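Local coordinates for protein manganese-dependent inorganic pyrophosphatase (Methanocaldococcus jannaschii, PDB 2EB0) that hydrolyses diphosphate to two phosphates with the help of manganese ions, as a DHH-type family II inorganic pyrophosphatase, at residues 210-214 and 244-250. Numbering follows the deposited sequence.
Sequences GKKVG and EGYDLIV
Lys212 lays its aliphatic chain across the ring of Tyr246, CE standing 3.5 Å from the ring centroid in a CH-pi contact. Extended from a CG anti to the backbone N (chi1 -179°), the chain bends at its last torsion, which leaves NZ over the same face, 4.2 Å from that centroid, as a cation-pi partner. A water accepts from NZ and donates to Glu244 OE2, which also pairs with Lys240. Ile249 CD1 touches the opposite face, toward its rim, while Gly214 N lies at the ring edge, 3.5 Å from Tyr246 CD2; a side chain on Gly214 would run into Tyr246 CE2. With an alanine in place of Tyr246, Lys212 would probably lose the surface it lies on, and Asn205 its hydroxyl partner. Strand 248-255 starts irregularly: Lys212 O takes a 2.7 Å hydrogen bond from Asp247 N and a weak one from Leu248 N. Asp247 OD2 forms a long, water-bridged salt bridge to Lys211 NZ; OD1 hydrogen-bonds Tyr305 OH. From Gly214 on, pairing is parallel, Gly214 hydrogen-bonding Leu248 O and Val250 N, which flank Ile249. A right-handed beta-alpha-beta crossover thus joins strands 211-220 and 248-255 in the DHHA2 domain's mixed sheet.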
# COMPACT_ATOMS: atom_id res chain seq x y z
N GLY B 210 -9.66 -4.98 -15.31
CA GLY B 210 -10.40 -6.15 -15.76
C GLY B 210 -9.75 -6.97 -16.86
O GLY B 210 -10.20 -8.08 -17.15
N LYS B 211 -8.69 -6.45 -17.48
CA LYS B 211 -8.02 -7.17 -18.57
C LYS B 211 -6.80 -7.97 -18.13
O LYS B 211 -5.97 -7.50 -17.34
CB LYS B 211 -7.62 -6.20 -19.68
CG LYS B 211 -8.77 -5.41 -20.26
CD LYS B 211 -9.80 -6.30 -20.93
CE LYS B 211 -10.86 -5.48 -21.63
NZ LYS B 211 -10.26 -4.65 -22.72
N LYS B 212 -6.69 -9.18 -18.66
CA LYS B 212 -5.57 -10.06 -18.35
C LYS B 212 -4.40 -9.70 -19.25
O LYS B 212 -4.45 -9.89 -20.46
CB LYS B 212 -5.98 -11.52 -18.57
CG LYS B 212 -4.90 -12.54 -18.26
CD LYS B 212 -5.44 -13.96 -18.49
CE LYS B 212 -4.37 -15.02 -18.28
NZ LYS B 212 -3.89 -15.07 -16.88
N VAL B 213 -3.34 -9.15 -18.65
CA VAL B 213 -2.15 -8.79 -19.42
C VAL B 213 -0.94 -9.50 -18.86
O VAL B 213 -0.82 -9.70 -17.64
CB VAL B 213 -1.89 -7.27 -19.42
CG1 VAL B 213 -0.66 -6.94 -20.26
CG2 VAL B 213 -3.10 -6.54 -19.98
N GLY B 214 -0.05 -9.91 -19.76
CA GLY B 214 1.16 -10.58 -19.35
C GLY B 214 2.35 -9.82 -19.88
O GLY B 214 2.33 -9.31 -21.00
N GLU B 244 -4.71 -19.08 -22.69
CA GLU B 244 -4.83 -18.66 -21.30
C GLU B 244 -5.66 -17.39 -21.18
O GLU B 244 -5.77 -16.79 -20.11
CB GLU B 244 -3.43 -18.50 -20.70
CG GLU B 244 -2.65 -19.81 -20.76
CD GLU B 244 -1.20 -19.68 -20.35
OE1 GLU B 244 -0.42 -20.62 -20.62
OE2 GLU B 244 -0.83 -18.65 -19.74
N GLY B 245 -6.26 -17.00 -22.30
CA GLY B 245 -7.12 -15.83 -22.33
C GLY B 245 -6.52 -14.48 -21.99
O GLY B 245 -7.12 -13.69 -21.27
N TYR B 246 -5.33 -14.20 -22.51
CA TYR B 246 -4.70 -12.91 -22.27
C TYR B 246 -5.26 -11.88 -23.24
O TYR B 246 -5.42 -12.16 -24.42
CB TYR B 246 -3.19 -12.99 -22.49
CG TYR B 246 -2.41 -13.69 -21.41
CD1 TYR B 246 -2.36 -15.08 -21.33
CD2 TYR B 246 -1.70 -12.95 -20.46
CE1 TYR B 246 -1.62 -15.72 -20.35
CE2 TYR B 246 -0.96 -13.58 -19.47
CZ TYR B 246 -0.92 -14.96 -19.42
OH TYR B 246 -0.18 -15.58 -18.45
N ASP B 247 -5.56 -10.69 -22.74
CA ASP B 247 -6.06 -9.65 -23.62
C ASP B 247 -4.84 -9.10 -24.36
O ASP B 247 -4.96 -8.64 -25.51
CB ASP B 247 -6.74 -8.54 -22.82
CG ASP B 247 -7.28 -7.44 -23.70
OD1 ASP B 247 -6.59 -6.41 -23.87
OD2 ASP B 247 -8.40 -7.62 -24.25
N LEU B 248 -3.68 -9.17 -23.71
CA LEU B 248 -2.42 -8.69 -24.28
C LEU B 248 -1.18 -9.27 -23.62
O LEU B 248 -1.14 -9.52 -22.41
CB LEU B 248 -2.34 -7.16 -24.17
CG LEU B 248 -0.96 -6.52 -24.41
CD1 LEU B 248 -0.57 -6.59 -25.89
CD2 LEU B 248 -0.99 -5.07 -23.93
N ILE B 249 -0.15 -9.46 -24.44
CA ILE B 249 1.13 -9.98 -23.97
C ILE B 249 2.28 -9.18 -24.60
O ILE B 249 2.29 -8.93 -25.81
CB ILE B 249 1.33 -11.48 -24.29
CG1 ILE B 249 0.44 -12.34 -23.39
CG2 ILE B 249 2.80 -11.87 -24.10
CD1 ILE B 249 0.63 -13.83 -23.56
N VAL B 250 3.22 -8.78 -23.76
CA VAL B 250 4.39 -8.01 -24.17
C VAL B 250 5.60 -8.76 -23.60
O VAL B 250 5.61 -9.10 -22.41
CB VAL B 250 4.36 -6.59 -23.57
CG1 VAL B 250 5.66 -5.85 -23.89
CG2 VAL B 250 3.17 -5.82 -24.11
O HOH W 1 -9.59 -5.90 -25.55
O HOH W 2 -2.13 -17.46 -17.49